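PDB 5TZJ: glycosyl transferase from Staphylococcus aureus, which belongs to the family 2 glycosyl transferases, carries a TarS-type linker domain, and holds uridine-diphosphate-N-acetylglucosamine in a pocket of the model. Local coordinates for residues A[111-116]-A[191-196]; A[182-187]-A[229-234]; A[219-224]-A[257-262]. One frame throughout, in Å; residues are numbered along the deposited sequence.

Interaction 1: residues A[111-116]-A[191-196]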
loop_
_atom_site.group_PDB
_atom_site.type_symbol
_atom_site.label_atom_id
_atom_site.label_comp_id
_atom_site.label_asym_id
_atom_site.label_seq_id
_atom_site.Cartn_x
_atom_site.Cartn_y
_atom_site.Cartn_z
ATOM N N HIS A 111 12.706 -11.502 17.986
ATOM C CA HIS A 111 13.168 -10.244 17.413
ATOM C C HIS A 111 12.369 -9.019 17.827
ATOM O O HIS A 111 12.853 -7.900 17.617
ATOM C CB HIS A 111 13.189 -10.343 15.880
ATOM C CG HIS A 111 14.179 -11.345 15.378
ATOM N ND1 HIS A 111 13.821 -12.435 14.614
ATOM C CD2 HIS A 111 15.517 -11.441 15.564
ATOM C CE1 HIS A 111 14.896 -13.152 14.342
ATOM N NE2 HIS A 111 15.938 -12.566 14.901
ATOM N N HIS A 112 11.171 -9.197 18.398
ATOM C CA HIS A 112 10.340 -8.091 18.895
ATOM C C HIS A 112 10.014 -7.089 17.786
ATOM O O HIS A 112 10.007 -5.874 17.998
ATOM C CB HIS A 112 10.989 -7.394 20.091
ATOM C CG HIS A 112 11.367 -8.330 21.199
ATOM N ND1 HIS A 112 12.643 -8.830 21.346
ATOM C CD2 HIS A 112 10.631 -8.883 22.191
ATOM C CE1 HIS A 112 12.682 -9.636 22.395
ATOM N NE2 HIS A 112 11.475 -9.682 22.930
ATOM N N SER A 113 9.733 -7.606 16.594
ATOM C CA SER A 113 9.281 -6.766 15.488
ATOM C C SER A 113 8.081 -5.915 15.895
ATOM O O SER A 113 7.224 -6.339 16.671
ATOM C CB SER A 113 8.905 -7.642 14.282
ATOM O OG SER A 113 9.834 -8.709 14.095
ATOM N N ASP A 114 8.008 -4.701 15.345
ATOM C CA ASP A 114 6.790 -3.900 15.421
ATOM C C ASP A 114 5.917 -4.056 14.205
ATOM O O ASP A 114 4.690 -3.905 14.312
ATOM C CB ASP A 114 7.120 -2.418 15.596
ATOM C CG ASP A 114 7.859 -2.174 16.885
ATOM O OD1 ASP A 114 7.576 -2.921 17.864
ATOM O OD2 ASP A 114 8.731 -1.278 16.901
ATOM N N VAL A 115 6.539 -4.339 13.065
ATOM C CA VAL A 115 5.864 -4.614 11.807
ATOM C C VAL A 115 6.565 -5.818 11.209
ATOM O O VAL A 115 7.795 -5.817 11.074
ATOM C CB VAL A 115 5.918 -3.388 10.853
ATOM C CG1 VAL A 115 5.408 -3.714 9.455
ATOM C CG2 VAL A 115 5.169 -2.217 11.460
ATOM N N LEU A 116 5.808 -6.859 10.871
ATOM C CA LEU A 116 6.403 -8.060 10.284
ATOM C C LEU A 116 5.802 -8.254 8.900
ATOM O O LEU A 116 4.607 -8.532 8.770
ATOM C CB LEU A 116 6.180 -9.297 11.159
ATOM C CG LEU A 116 6.678 -10.666 10.668
ATOM C CD1 LEU A 116 8.209 -10.722 10.312
ATOM C CD2 LEU A 116 6.377 -11.731 11.687
ATOM N N ARG A 191 11.122 -1.360 14.863
ATOM C CA ARG A 191 11.762 -2.434 14.119
ATOM C C ARG A 191 10.766 -3.017 13.130
ATOM O O ARG A 191 9.615 -3.319 13.493
ATOM C CB ARG A 191 12.278 -3.543 15.045
ATOM C CG ARG A 191 12.530 -4.823 14.293
ATOM C CD ARG A 191 13.393 -5.778 15.066
ATOM N NE ARG A 191 14.559 -5.095 15.602
ATOM C CZ ARG A 191 15.694 -5.692 15.947
ATOM N NH1 ARG A 191 15.825 -7.004 15.800
ATOM N NH2 ARG A 191 16.678 -4.962 16.449
ATOM N N ILE A 192 11.225 -3.180 11.896
ATOM C CA ILE A 192 10.462 -3.742 10.791
ATOM C C ILE A 192 11.224 -4.967 10.329
ATOM O O ILE A 192 12.442 -4.898 10.122
ATOM C CB ILE A 192 10.321 -2.729 9.627
ATOM C CG1 ILE A 192 9.708 -1.403 10.089
ATOM C CG2 ILE A 192 9.532 -3.332 8.438
ATOM C CD1 ILE A 192 9.660 -0.325 8.956
ATOM N N SER A 193 10.536 -6.074 10.147
ATOM C CA SER A 193 11.217 -7.322 9.830
ATOM C C SER A 193 10.533 -7.953 8.634
ATOM O O SER A 193 9.436 -7.564 8.246
ATOM C CB SER A 193 11.200 -8.303 11.010
ATOM O OG SER A 193 11.482 -7.632 12.214
ATOM N N VAL A 194 11.187 -8.950 8.059
ATOM C CA VAL A 194 10.689 -9.641 6.881
ATOM C C VAL A 194 10.866 -11.121 7.125
ATOM O O VAL A 194 11.994 -11.585 7.374
ATOM C CB VAL A 194 11.417 -9.221 5.594
ATOM C CG1 VAL A 194 10.774 -9.914 4.392
ATOM C CG2 VAL A 194 11.367 -7.694 5.417
ATOM N N LEU A 195 9.766 -11.862 7.054
ATOM C CA LEU A 195 9.798 -13.309 7.213
ATOM C C LEU A 195 9.469 -13.932 5.858
ATOM O O LEU A 195 8.365 -13.743 5.336
ATOM C CB LEU A 195 8.834 -13.738 8.320
ATOM C CG LEU A 195 8.695 -15.198 8.709
ATOM C CD1 LEU A 195 8.992 -15.398 10.162
ATOM C CD2 LEU A 195 7.272 -15.494 8.521
ATOM N N SER A 196 10.454 -14.616 5.262
ATOM C CA SER A 196 10.311 -15.176 3.924
ATOM C C SER A 196 10.511 -16.690 3.867
ATOM O O SER A 196 10.792 -17.222 2.792
ATOM C CB SER A 196 11.290 -14.497 2.972
ATOM O OG SER A 196 10.847 -13.209 2.622
#

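Interaction 2: residues A[182-187]-A[229-234]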
loop_
_atom_site.group_PDB
_atom_site.type_symbol
_atom_site.label_atom_id
_atom_site.label_comp_id
_atom_site.label_asym_id
_atom_site.label_seq_id
_atom_site.Cartn_x
_atom_site.Cartn_y
_atom_site.Cartn_z
ATOM N N THR A 182 0.013 2.019 6.054
ATOM C CA THR A 182 1.250 1.272 6.211
ATOM C C THR A 182 2.460 2.205 6.248
ATOM O O THR A 182 3.415 1.927 6.965
ATOM C CB THR A 182 1.371 0.253 5.076
ATOM O OG1 THR A 182 0.336 -0.744 5.238
ATOM C CG2 THR A 182 2.794 -0.410 5.073
ATOM N N MET A 183 2.414 3.339 5.537
ATOM C CA MET A 183 3.533 4.281 5.630
ATOM C C MET A 183 3.639 4.847 7.037
ATOM O O MET A 183 4.749 4.970 7.584
ATOM C CB MET A 183 3.394 5.423 4.598
ATOM C CG MET A 183 3.908 5.088 3.229
ATOM S SD MET A 183 5.703 4.736 3.130
ATOM C CE MET A 183 6.378 6.047 4.148
ATOM N N LYS A 184 2.493 5.192 7.639
ATOM C CA LYS A 184 2.464 5.593 9.046
ATOM C C LYS A 184 3.038 4.497 9.941
ATOM O O LYS A 184 3.821 4.776 10.861
ATOM C CB LYS A 184 1.022 5.914 9.489
ATOM C CG LYS A 184 0.474 7.300 9.085
ATOM C CD LYS A 184 -1.030 7.452 9.480
ATOM C CE LYS A 184 -1.617 8.839 9.115
ATOM N NZ LYS A 184 -3.092 9.007 9.404
ATOM N N ALA A 185 2.635 3.248 9.714
ATOM C CA ALA A 185 3.142 2.174 10.573
ATOM C C ALA A 185 4.646 2.013 10.374
ATOM O O ALA A 185 5.390 1.811 11.339
ATOM C CB ALA A 185 2.429 0.853 10.272
ATOM N N TYR A 186 5.114 2.122 9.125
ATOM C CA TYR A 186 6.561 2.060 8.891
ATOM C C TYR A 186 7.277 3.194 9.613
ATOM O O TYR A 186 8.310 2.984 10.276
ATOM C CB TYR A 186 6.865 2.138 7.398
ATOM C CG TYR A 186 6.606 0.902 6.543
ATOM C CD1 TYR A 186 6.561 -0.354 7.083
ATOM C CD2 TYR A 186 6.452 1.030 5.153
ATOM C CE1 TYR A 186 6.356 -1.492 6.241
ATOM C CE2 TYR A 186 6.282 -0.063 4.312
ATOM C CZ TYR A 186 6.227 -1.332 4.866
ATOM O OH TYR A 186 6.021 -2.399 4.017
ATOM N N LEU A 187 6.763 4.419 9.468
ATOM C CA LEU A 187 7.437 5.589 10.029
ATOM C C LEU A 187 7.525 5.546 11.570
ATOM O O LEU A 187 8.450 6.119 12.154
ATOM C CB LEU A 187 6.725 6.857 9.554
ATOM C CG LEU A 187 6.951 7.310 8.087
ATOM C CD1 LEU A 187 5.942 8.380 7.664
ATOM C CD2 LEU A 187 8.406 7.807 7.814
ATOM N N ALA A 229 3.042 12.496 1.819
ATOM C CA ALA A 229 4.174 13.407 1.792
ATOM C C ALA A 229 4.211 14.235 3.074
ATOM O O ALA A 229 5.278 14.440 3.648
ATOM C CB ALA A 229 4.089 14.320 0.534
ATOM N N VAL A 230 3.044 14.700 3.552
ATOM C CA VAL A 230 3.014 15.431 4.821
ATOM C C VAL A 230 3.482 14.536 5.966
ATOM O O VAL A 230 4.310 14.935 6.798
ATOM C CB VAL A 230 1.592 15.979 5.064
ATOM C CG1 VAL A 230 1.466 16.532 6.495
ATOM C CG2 VAL A 230 1.315 17.058 3.999
ATOM N N GLU A 231 2.989 13.299 5.997
ATOM C CA GLU A 231 3.354 12.370 7.060
ATOM C C GLU A 231 4.866 12.175 7.129
ATOM O O GLU A 231 5.459 12.267 8.215
ATOM C CB GLU A 231 2.644 11.027 6.850
ATOM C CG GLU A 231 2.678 10.173 8.061
ATOM C CD GLU A 231 1.767 10.748 9.182
ATOM O OE1 GLU A 231 2.152 10.650 10.334
ATOM O OE2 GLU A 231 0.676 11.318 8.899
ATOM N N ILE A 232 5.502 11.899 5.986
ATOM C CA ILE A 232 6.952 11.659 5.982
ATOM C C ILE A 232 7.695 12.887 6.493
ATOM O O ILE A 232 8.565 12.796 7.362
ATOM C CB ILE A 232 7.434 11.268 4.572
ATOM C CG1 ILE A 232 6.921 9.861 4.173
ATOM C CG2 ILE A 232 9.000 11.385 4.440
ATOM C CD1 ILE A 232 6.884 9.609 2.649
ATOM N N LEU A 233 7.360 14.049 5.955
ATOM C CA LEU A 233 8.099 15.261 6.289
ATOM C C LEU A 233 7.864 15.681 7.732
ATOM O O LEU A 233 8.679 16.420 8.304
ATOM C CB LEU A 233 7.720 16.362 5.288
ATOM C CG LEU A 233 8.392 16.094 3.939
ATOM C CD1 LEU A 233 7.865 17.043 2.898
ATOM C CD2 LEU A 233 9.880 16.325 4.081
ATOM N N ASN A 234 6.821 15.160 8.367
ATOM C CA ASN A 234 6.607 15.434 9.773
ATOM C C ASN A 234 7.075 14.316 10.673
ATOM O O ASN A 234 6.935 14.438 11.882
ATOM C CB ASN A 234 5.135 15.707 10.069
ATOM C CG ASN A 234 4.764 17.119 9.777
ATOM O OD1 ASN A 234 5.045 18.035 10.572
ATOM N ND2 ASN A 234 4.150 17.330 8.625
#

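Interaction 3: residues A[219-224]-A[257-262]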
loop_
_atom_site.group_PDB
_atom_site.type_symbol
_atom_site.label_atom_id
_atom_site.label_comp_id
_atom_site.label_asym_id
_atom_site.label_seq_id
_atom_site.Cartn_x
_atom_site.Cartn_y
_atom_site.Cartn_z
ATOM N N GLU A 219 -8.864 13.564 -7.506
ATOM C CA GLU A 219 -8.859 14.366 -6.294
ATOM C C GLU A 219 -8.684 13.484 -5.050
ATOM O O GLU A 219 -7.847 13.767 -4.187
ATOM C CB GLU A 219 -10.156 15.180 -6.223
ATOM C CG GLU A 219 -10.322 16.223 -7.376
ATOM C CD GLU A 219 -10.775 15.628 -8.739
ATOM O OE1 GLU A 219 -11.176 14.437 -8.819
ATOM O OE2 GLU A 219 -10.738 16.386 -9.747
ATOM N N ASP A 220 -9.488 12.427 -4.926
ATOM C CA ASP A 220 -9.372 11.580 -3.731
ATOM C C ASP A 220 -8.051 10.816 -3.727
ATOM O O ASP A 220 -7.398 10.695 -2.686
ATOM C CB ASP A 220 -10.550 10.604 -3.647
ATOM C CG ASP A 220 -11.838 11.299 -3.377
ATOM O OD1 ASP A 220 -11.791 12.416 -2.835
ATOM O OD2 ASP A 220 -12.893 10.750 -3.698
ATOM N N PHE A 221 -7.644 10.278 -4.885
ATOM C CA PHE A 221 -6.411 9.508 -4.941
ATOM C C PHE A 221 -5.222 10.346 -4.509
ATOM O O PHE A 221 -4.408 9.912 -3.681
ATOM C CB PHE A 221 -6.178 8.971 -6.362
ATOM C CG PHE A 221 -4.878 8.242 -6.523
ATOM C CD1 PHE A 221 -4.713 6.980 -5.961
ATOM C CD2 PHE A 221 -3.812 8.816 -7.217
ATOM C CE1 PHE A 221 -3.503 6.277 -6.090
ATOM C CE2 PHE A 221 -2.615 8.126 -7.370
ATOM C CZ PHE A 221 -2.456 6.841 -6.796
ATOM N N TYR A 222 -5.083 11.552 -5.088
ATOM C CA TYR A 222 -3.880 12.340 -4.854
ATOM C C TYR A 222 -3.923 13.078 -3.530
ATOM O O TYR A 222 -2.875 13.496 -3.045
ATOM C CB TYR A 222 -3.676 13.360 -6.007
ATOM C CG TYR A 222 -3.167 12.694 -7.286
ATOM C CD1 TYR A 222 -1.889 12.128 -7.339
ATOM C CD2 TYR A 222 -3.980 12.596 -8.420
ATOM C CE1 TYR A 222 -1.441 11.480 -8.496
ATOM C CE2 TYR A 222 -3.501 11.959 -9.603
ATOM C CZ TYR A 222 -2.217 11.433 -9.612
ATOM O OH TYR A 222 -1.704 10.741 -10.719
ATOM N N GLU A 223 -5.103 13.194 -2.893
ATOM C CA GLU A 223 -5.122 13.648 -1.508
ATOM C C GLU A 223 -4.439 12.630 -0.597
ATOM O O GLU A 223 -3.760 13.000 0.364
ATOM C CB GLU A 223 -6.584 13.883 -1.039
ATOM C CG GLU A 223 -6.730 14.074 0.485
ATOM C CD GLU A 223 -6.134 15.392 0.957
ATOM O OE1 GLU A 223 -6.043 15.619 2.179
ATOM O OE2 GLU A 223 -5.728 16.225 0.103
ATOM N N VAL A 224 -4.641 11.334 -0.838
ATOM C CA VAL A 224 -3.901 10.355 -0.011
ATOM C C VAL A 224 -2.394 10.475 -0.272
ATOM O O VAL A 224 -1.569 10.296 0.640
ATOM C CB VAL A 224 -4.368 8.924 -0.316
ATOM C CG1 VAL A 224 -3.496 7.867 0.442
ATOM C CG2 VAL A 224 -5.927 8.745 -0.082
ATOM N N SER A 257 2.294 3.567 -9.918
ATOM C CA SER A 257 0.904 3.970 -9.724
ATOM C C SER A 257 0.302 4.426 -11.052
ATOM O O SER A 257 0.990 4.509 -12.084
ATOM C CB SER A 257 0.811 5.093 -8.699
ATOM O OG SER A 257 1.152 6.309 -9.367
ATOM N N ARG A 258 -0.994 4.766 -11.002
ATOM C CA ARG A 258 -1.742 5.321 -12.131
ATOM C C ARG A 258 -1.150 6.636 -12.620
ATOM O O ARG A 258 -1.497 7.109 -13.715
ATOM C CB ARG A 258 -3.218 5.562 -11.699
ATOM C CG ARG A 258 -3.285 6.731 -10.678
ATOM C CD ARG A 258 -4.684 6.920 -10.090
ATOM N NE ARG A 258 -5.120 5.731 -9.383
ATOM C CZ ARG A 258 -6.394 5.500 -9.050
ATOM N NH1 ARG A 258 -7.355 6.380 -9.378
ATOM N NH2 ARG A 258 -6.701 4.378 -8.424
ATOM N N THR A 259 -0.314 7.289 -11.815
ATOM C CA THR A 259 0.389 8.466 -12.321
ATOM C C THR A 259 1.246 8.105 -13.533
ATOM O O THR A 259 1.380 8.892 -14.503
ATOM C CB THR A 259 1.236 9.059 -11.201
ATOM O OG1 THR A 259 0.358 9.565 -10.201
ATOM C CG2 THR A 259 2.114 10.243 -11.733
ATOM N N ASN A 260 1.858 6.931 -13.492
ATOM C CA ASN A 260 2.771 6.561 -14.602
ATOM C C ASN A 260 2.089 6.573 -15.975
ATOM O O ASN A 260 1.257 5.719 -16.263
ATOM C CB ASN A 260 3.387 5.165 -14.406
ATOM C CG ASN A 260 4.542 4.887 -15.455
ATOM O OD1 ASN A 260 4.261 4.547 -16.566
ATOM N ND2 ASN A 260 5.773 5.155 -15.106
ATOM N N GLY A 261 2.435 7.515 -16.850
ATOM C CA GLY A 261 1.821 7.511 -18.163
ATOM C C GLY A 261 0.420 8.109 -18.239
ATOM O O GLY A 261 -0.218 7.971 -19.273
ATOM N N PHE A 262 -0.085 8.780 -17.193
ATOM C CA PHE A 262 -1.503 9.188 -17.226
ATOM C C PHE A 262 -1.777 10.165 -18.380
ATOM O O PHE A 262 -2.873 10.150 -18.964
ATOM C CB PHE A 262 -1.937 9.813 -15.862
ATOM C CG PHE A 262 -1.650 11.288 -15.762
ATOM C CD1 PHE A 262 -2.551 12.229 -16.262
ATOM C CD2 PHE A 262 -0.428 11.739 -15.228
ATOM C CE1 PHE A 262 -2.263 13.585 -16.198
ATOM C CE2 PHE A 262 -0.129 13.067 -15.153
ATOM C CZ PHE A 262 -1.046 14.012 -15.654
#

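Interaction 1: residues A[111-116]-A[191-196]
Parallel strand pairing joins Val115 to Ile192 and Leu116 to Ser193, where strand 115-122 of the mixed sheet of the family 2 glycosyl transferase fold meets strand 192-195. The contact illustrates how side chains as well as backbone can join two strands where the pair begins. Ser193 N donates to Val115 O at 2.9 Å. Two residues earlier, Arg191 O is gripped by two donors: Asp114 N at 2.8 Å, tilted from the carbonyl plane, and Val115 N at 3.3 Å, lying in it. Asp114 returns the favour, for its OD2 takes Arg191 N at 3.1 Å from above the carboxylate plane. The same OD2 also accepts from Asn190 N, while OD1 forms a salt bridge with Arg158.

On the Leu116 side of the sheet, Ser113 OG donates to Ser193 OG at 2.7 Å, and Ser193 OG in turn donates a hydrogen bond to Pro138 O. Leu116 CD1 reaches Leu195 CB at 3.7 Å, and both leucines touch Phe107 of helix 100-111. Arg191, extended through chi1 and chi2 (162° and 163°), carries CD to 3.4 Å from His111 O; the bend at chi3 (-48°) then turns NE, which makes a salt bridge to Glu139. The buried carboxylate thus has three partners, two backbone N-H groups and a guanidinium, and the paired hydroxyls draw on both segments and on Pro138, consistent with a fixed register.

Interaction 2: residues A[182-187]-A[229-234]
Leu187 CD1 wedges against the helix carrying Glu231 and Ile232, meeting Glu231 CG at 3.7 Å and the backbone Ile232 CA at 3.8 Å. The same methyl also lies against Ile232 CG1, whose other neighbour is Met183 CE at 3.9 Å. Met183 gets there by curling: bends at chi2 and chi3 (-63° and -44°) fold the thioether back so that the terminal methyl, rather than the sulfur, touches the isoleucine obliquely. Beside this apolar patch, Lys184 runs out fully extended beyond CG and crosses the Glu231 side chain at about a right angle. Its methylene CG lies 3.7 Å from Glu231 CD, and CE comes to 3.4 Å from Glu231 OE2. The ammonium overshoots, leaving NZ 4.4 Å from that oxygen, beyond salt-bridge range.

The nearly parallel helix segments place these groups opposite one another, with 5° between their directions and their axes 10.2 Å apart. Behind them, Ile232 is backed by Ile245 of helix 239-256, and on the first helix Tyr186 packs on Val115 and Leu117 of the sheet. The contact thus joins helix 177-188, which packs on the sheet, to helix 218-233 of the TarS-type linker region through methyl and methylene surfaces. Its chemistry implies adhesion that is chiefly apolar, with the lysine and glutamate probably adding a weak electrostatic attraction.

Interaction 3: residues A[219-224]-A[257-262]
Arg258 lays its guanidinium flat on the ring of Phe221, a cation-pi stack between helix 218-233 and the loop that follows helix 239-256 in the linker region. Leaving CB, the chain enters the tight position between backbone N and carbonyl carbon (chi1 70°), which sends CG to 3.7 Å from Phe221 CE2. Arg258 CD comes next, 3.6 Å from the centroid of the Phe221 ring in a CH-pi contact over the face. NE stands over the ring centre, and Arg258 CZ lies 4.2 Å from the centroid of the Phe221 ring, with the two planes only 12° apart. At the tip, NH2 leans toward CD1, while NH1 reaches Phe221 CB at 4.1 Å and makes a weak hydrogen bond to Val216 O. The Phe221 edge, through CD2, sits over the face of Tyr222.

Tyr222 in turn points its hydroxyl at Thr259, whose OG1 lies near the plane of the tyrosine ring. Tyr222 OH and Thr259 OG1 are hydrogen-bonded, though their modelled separation of 2.4 Å is doubtfully short; His253 NE2 also bonds to that threonine oxygen. The loop itself is shaped by an ST turn in which Ser257 OG, also bonded to His253 O, accepts from Thr259 N at 3.0 Å.

How the interactions relate
From the N terminus, residues 111-116 pair with 191-196, so interaction 1 closes a 74-residue loop of mixed helices and strands by joining two strands of the sheet. Before it closes, helix 177-188 has already opened interaction 2, which reaches on to 229-234; the two cross. Interaction 3 opens at 219-224 and closes at 257-262, crossing interaction 2 in turn, whereas interactions 1 and 3 follow in series on opposite sides of the chain's centre. Interaction 2 is therefore the bridge: its Tyr186 CD1 lies 3.6 Å from Ile192 CD1 of interaction 1, and it shares helix 218-233 with interaction 3. Sheet, helix 177-188 and linker helices are tied in sequence, a chain of overlapping closures.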